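Local coordinates for Card1 endonuclease domain-containing protein (Vibrio cholerae, PDB 1XMX) that is of unknown function but carries a Card1-like endonuclease domain of the PDDEXK clan and may bind nucleic acid, at residues A[337-349]-A[358-370]. Numbering follows the deposited sequence.
Sequences ARAMLVSFRPLRH and LGLALIGPDELKD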
loop_
_atom_site.group_PDB
_atom_site.type_symbol
_atom_site.label_atom_id
_atom_site.label_comp_id
_atom_site.label_asym_id
_atom_site.label_seq_id
_atom_site.Cartn_x
_atom_site.Cartn_y
_atom_site.Cartn_z
ATOM N N ALA A 337 2.981 5.985 4.967
ATOM C CA ALA A 337 3.144 4.680 4.292
ATOM C C ALA A 337 4.307 3.842 4.876
ATOM O O ALA A 337 5.296 4.358 5.436
ATOM C CB ALA A 337 3.226 4.808 2.785
ATOM N N ARG A 338 4.146 2.532 4.816
ATOM C CA ARG A 338 5.154 1.613 5.376
ATOM C C ARG A 338 5.542 0.560 4.348
ATOM O O ARG A 338 4.738 0.174 3.520
ATOM C CB ARG A 338 4.622 0.945 6.627
ATOM C CG ARG A 338 4.875 1.867 7.796
ATOM C CD ARG A 338 4.011 1.741 9.044
ATOM N NE ARG A 338 3.420 0.439 9.317
ATOM C CZ ARG A 338 3.919 -0.522 10.104
ATOM N NH1 ARG A 338 5.107 -0.432 10.722
ATOM N NH2 ARG A 338 3.205 -1.600 10.230
ATOM N N ALA A 339 6.780 0.101 4.412
ATOM C CA ALA A 339 7.230 -0.912 3.470
ATOM C C ALA A 339 8.129 -1.978 4.105
ATOM O O ALA A 339 8.921 -1.734 5.012
ATOM C CB ALA A 339 7.915 -0.256 2.204
ATOM N N MET A 340 8.005 -3.167 3.547
ATOM C CA MET A 340 8.720 -4.325 4.019
ATOM C C MET A 340 9.433 -5.031 2.831
ATOM O O MET A 340 8.905 -5.083 1.718
ATOM C CB MET A 340 7.671 -5.267 4.571
ATOM C CG MET A 340 8.216 -6.646 4.783
ATOM S SD MET A 340 7.115 -7.762 5.630
ATOM C CE MET A 340 7.283 -7.178 7.369
ATOM N N LEU A 341 10.608 -5.593 3.075
ATOM C CA LEU A 341 11.197 -6.517 2.071
ATOM C C LEU A 341 11.173 -7.928 2.633
ATOM O O LEU A 341 11.699 -8.172 3.714
ATOM C CB LEU A 341 12.617 -6.082 1.691
ATOM C CG LEU A 341 13.488 -7.014 0.861
ATOM C CD1 LEU A 341 12.850 -7.268 -0.502
ATOM C CD2 LEU A 341 14.900 -6.378 0.707
ATOM N N VAL A 342 10.517 -8.850 1.918
ATOM C CA VAL A 342 10.588 -10.266 2.295
ATOM C C VAL A 342 11.631 -10.937 1.374
ATOM O O VAL A 342 11.506 -10.861 0.155
ATOM C CB VAL A 342 9.204 -10.959 2.200
ATOM C CG1 VAL A 342 9.344 -12.479 2.487
ATOM C CG2 VAL A 342 8.168 -10.236 3.179
ATOM N N SER A 343 12.653 -11.554 1.963
ATOM C CA SER A 343 13.771 -12.089 1.208
ATOM C C SER A 343 13.935 -13.574 1.532
ATOM O O SER A 343 14.007 -13.948 2.693
ATOM C CB SER A 343 15.067 -11.351 1.559
ATOM O OG SER A 343 16.131 -11.816 0.726
ATOM N N PHE A 344 13.948 -14.399 0.486
ATOM C CA PHE A 344 14.165 -15.816 0.589
ATOM C C PHE A 344 15.629 -16.127 0.898
ATOM O O PHE A 344 15.925 -17.125 1.595
ATOM C CB PHE A 344 13.717 -16.462 -0.724
ATOM C CG PHE A 344 13.968 -17.958 -0.809
ATOM C CD1 PHE A 344 13.223 -18.854 -0.040
ATOM C CD2 PHE A 344 14.905 -18.458 -1.678
ATOM C CE1 PHE A 344 13.442 -20.237 -0.123
ATOM C CE2 PHE A 344 15.123 -19.824 -1.762
ATOM C CZ PHE A 344 14.395 -20.714 -0.983
ATOM N N ARG A 345 16.541 -15.266 0.430
ATOM C CA ARG A 345 17.949 -15.460 0.648
ATOM C C ARG A 345 18.466 -14.606 1.795
ATOM O O ARG A 345 17.919 -13.565 2.072
ATOM C CB ARG A 345 18.721 -15.155 -0.651
ATOM C CG ARG A 345 18.336 -16.050 -1.897
ATOM C CD ARG A 345 19.338 -17.200 -2.153
ATOM N NE ARG A 345 19.200 -18.344 -1.221
ATOM C CZ ARG A 345 20.187 -18.900 -0.495
ATOM N NH1 ARG A 345 21.438 -18.458 -0.586
ATOM N NH2 ARG A 345 19.929 -19.910 0.340
ATOM N N PRO A 346 19.561 -15.039 2.449
ATOM C CA PRO A 346 20.143 -14.340 3.605
ATOM C C PRO A 346 20.388 -12.877 3.284
ATOM O O PRO A 346 20.634 -12.528 2.152
ATOM C CB PRO A 346 21.478 -15.062 3.827
ATOM C CG PRO A 346 21.278 -16.420 3.195
ATOM C CD PRO A 346 20.282 -16.277 2.106
ATOM N N LEU A 347 20.304 -12.010 4.284
ATOM C CA LEU A 347 20.570 -10.599 4.050
ATOM C C LEU A 347 21.911 -10.195 4.673
ATOM O O LEU A 347 22.169 -10.449 5.835
ATOM C CB LEU A 347 19.431 -9.757 4.609
ATOM C CG LEU A 347 18.054 -10.419 4.516
ATOM C CD1 LEU A 347 17.540 -10.886 5.926
ATOM C CD2 LEU A 347 17.103 -9.480 3.831
ATOM N N ARG A 348 22.780 -9.611 3.870
ATOM C CA ARG A 348 24.064 -9.128 4.358
ATOM C C ARG A 348 23.841 -8.026 5.445
ATOM O O ARG A 348 22.781 -7.388 5.465
ATOM C CB ARG A 348 24.866 -8.691 3.131
ATOM C CG ARG A 348 26.105 -7.863 3.352
ATOM C CD ARG A 348 26.489 -7.247 2.016
ATOM N NE ARG A 348 26.434 -8.224 0.920
ATOM C CZ ARG A 348 25.604 -8.143 -0.123
ATOM N NH1 ARG A 348 24.740 -7.124 -0.212
ATOM N NH2 ARG A 348 25.645 -9.069 -1.091
ATOM N N HIS A 349 24.777 -7.853 6.380
ATOM C CA HIS A 349 24.578 -6.879 7.459
ATOM C C HIS A 349 24.435 -5.420 7.025
ATOM O O HIS A 349 23.720 -4.652 7.671
ATOM C CB HIS A 349 25.587 -7.001 8.599
ATOM C CG HIS A 349 24.937 -7.341 9.901
ATOM N ND1 HIS A 349 24.349 -6.389 10.713
ATOM C CD2 HIS A 349 24.706 -8.535 10.497
ATOM C CE1 HIS A 349 23.816 -6.985 11.770
ATOM N NE2 HIS A 349 24.010 -8.287 11.655
ATOM N N LEU A 358 16.788 3.419 6.798
ATOM C CA LEU A 358 15.637 3.830 5.993
ATOM C C LEU A 358 14.229 3.548 6.610
ATOM O O LEU A 358 13.231 3.910 6.013
ATOM C CB LEU A 358 15.702 3.131 4.625
ATOM C CG LEU A 358 16.492 3.772 3.452
ATOM C CD1 LEU A 358 17.338 4.974 3.846
ATOM C CD2 LEU A 358 17.278 2.774 2.552
ATOM N N GLY A 359 14.136 2.843 7.737
ATOM C CA GLY A 359 12.815 2.520 8.309
ATOM C C GLY A 359 12.039 1.453 7.528
ATOM O O GLY A 359 10.803 1.485 7.490
ATOM N N LEU A 360 12.745 0.493 6.904
ATOM C CA LEU A 360 12.086 -0.569 6.095
ATOM C C LEU A 360 12.098 -1.803 6.967
ATOM O O LEU A 360 13.094 -2.100 7.641
ATOM C CB LEU A 360 12.849 -0.855 4.752
ATOM C CG LEU A 360 12.794 0.311 3.752
ATOM C CD1 LEU A 360 13.830 0.163 2.557
ATOM C CD2 LEU A 360 11.415 0.423 3.205
ATOM N N ALA A 361 10.994 -2.535 6.983
ATOM C CA ALA A 361 10.963 -3.765 7.773
ATOM C C ALA A 361 11.589 -4.890 6.922
ATOM O O ALA A 361 11.573 -4.829 5.684
ATOM C CB ALA A 361 9.472 -4.092 8.137
ATOM N N LEU A 362 12.097 -5.930 7.568
ATOM C CA LEU A 362 12.656 -7.075 6.832
ATOM C C LEU A 362 12.095 -8.401 7.353
ATOM O O LEU A 362 11.946 -8.591 8.565
ATOM C CB LEU A 362 14.200 -7.134 6.968
ATOM C CG LEU A 362 15.025 -6.054 6.288
ATOM C CD1 LEU A 362 16.491 -6.337 6.460
ATOM C CD2 LEU A 362 14.693 -5.920 4.826
ATOM N N ILE A 363 11.848 -9.322 6.435
ATOM C CA ILE A 363 11.726 -10.731 6.824
ATOM C C ILE A 363 12.692 -11.592 5.961
ATOM O O ILE A 363 12.519 -11.727 4.739
ATOM C CB ILE A 363 10.284 -11.267 6.720
ATOM C CG1 ILE A 363 9.341 -10.526 7.697
ATOM C CG2 ILE A 363 10.233 -12.751 7.059
ATOM C CD1 ILE A 363 7.835 -10.984 7.526
ATOM N N GLY A 364 13.702 -12.145 6.597
ATOM C CA GLY A 364 14.611 -13.014 5.869
ATOM C C GLY A 364 14.326 -14.493 6.078
ATOM O O GLY A 364 13.311 -14.895 6.724
ATOM N N PRO A 365 15.222 -15.333 5.512
ATOM C CA PRO A 365 15.022 -16.786 5.492
ATOM C C PRO A 365 14.800 -17.376 6.873
ATOM O O PRO A 365 14.011 -18.281 7.030
ATOM C CB PRO A 365 16.330 -17.318 4.864
ATOM C CG PRO A 365 17.293 -16.158 4.877
ATOM C CD PRO A 365 16.464 -14.923 4.822
ATOM N N ASP A 366 15.491 -16.876 7.878
ATOM C CA ASP A 366 15.401 -17.465 9.200
ATOM C C ASP A 366 13.973 -17.312 9.750
ATOM O O ASP A 366 13.413 -18.231 10.404
ATOM C CB ASP A 366 16.438 -16.819 10.122
ATOM C CG ASP A 366 17.882 -17.190 9.739
ATOM O OD1 ASP A 366 18.106 -18.247 9.074
ATOM O OD2 ASP A 366 18.798 -16.410 10.103
ATOM N N GLU A 367 13.359 -16.178 9.430
ATOM C CA GLU A 367 12.049 -15.858 9.958
ATOM C C GLU A 367 10.928 -16.226 9.032
ATOM O O GLU A 367 9.751 -16.063 9.374
ATOM C CB GLU A 367 12.030 -14.381 10.249
ATOM C CG GLU A 367 13.293 -14.068 10.990
ATOM C CD GLU A 367 13.680 -12.656 10.807
ATOM O OE1 GLU A 367 13.086 -11.865 11.582
ATOM O OE2 GLU A 367 14.531 -12.362 9.894
ATOM N N LEU A 368 11.277 -16.725 7.855
ATOM C CA LEU A 368 10.225 -17.150 6.939
ATOM C C LEU A 368 9.343 -18.275 7.469
ATOM O O LEU A 368 8.158 -18.391 7.085
ATOM C CB LEU A 368 10.796 -17.519 5.575
ATOM C CG LEU A 368 11.077 -16.401 4.598
ATOM C CD1 LEU A 368 11.650 -17.092 3.369
ATOM C CD2 LEU A 368 9.765 -15.653 4.257
ATOM N N LYS A 369 9.895 -19.090 8.349
ATOM C CA LYS A 369 9.080 -20.128 8.998
ATOM C C LYS A 369 8.063 -19.518 9.993
ATOM O O LYS A 369 7.121 -20.175 10.392
ATOM C CB LYS A 369 9.935 -21.230 9.641
ATOM C CG LYS A 369 10.993 -20.735 10.576
ATOM C CD LYS A 369 12.420 -21.186 10.070
ATOM C CE LYS A 369 12.712 -22.682 10.331
ATOM N NZ LYS A 369 13.294 -23.378 9.113
ATOM N N ASP A 370 8.231 -18.245 10.350
ATOM C CA ASP A 370 7.205 -17.537 11.107
ATOM C C ASP A 370 6.581 -16.370 10.326
ATOM O O ASP A 370 6.355 -15.310 10.857
ATOM C CB ASP A 370 7.829 -17.083 12.375
ATOM C CG ASP A 370 8.258 -18.252 13.219
ATOM O OD1 ASP A 370 7.386 -19.041 13.640
ATOM O OD2 ASP A 370 9.467 -18.413 13.432
HETATM O O HOH W 1 8.569 1.561 6.337
#
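Met340 reaches over the face of the sheet on which Ala361 and Ile363 stand. Its CB and CG pass Ala361 O, CG at 3.9 Å; SD then lies 3.8 Å from Ile363 CD1, and CE is wedged between that methyl and Ala361 CB. CG anti to the backbone N (chi1 166°) and an extended chi2 send the sulfur out from the sheet and forward, to meet Ile363 CD1; the bend at chi3 then turns CE toward the neighbouring strand. Helix 371-380 packs on this part of the face, with Leu375 against Met340 and His374 against Ile363. Farther along, Val342 CG1 meets Leu368 CD2. The backbones beneath are held by four hydrogen bonds that alternate in direction: Ala361 N to Ala339 O, Leu341 N to Ala361 O, Ile363 N to Leu341 O, and Ser343 N to Ile363 O, the last 2.8 Å long and nearly straight at 175°. Strands 338-343 and 361-363 are the two strands of a beta-alpha-beta unit, linked through helix 349-358. In the mixed sheet of the Card1-like endonuclease domain, strand 338-343 bonds along its other edge to strand 303-310. Before the first direct bond, a water accepts from Ala339 N. On the face toward helix 321-333, the Leu341 and Leu362 side chains run alongside one another in a common direction, CB of Leu341 3.8 Å from CD2 of Leu362; Ala339 CB touches Leu360 CD2. Beyond the strands the chain of 344-347 bends around Pro365, whose CB sits 3.3 Å from Phe344 O and whose CG rests against Pro346 N. Ser343 OG donates to Arg345 O (2.8 Å), approaching in the plane of the carbonyl at one of its lone pairs and tying this turn to the strand end. Leu347 CD1 presses on Gly364 CA at 3.6 Å, where glycine has no side chain to obstruct it.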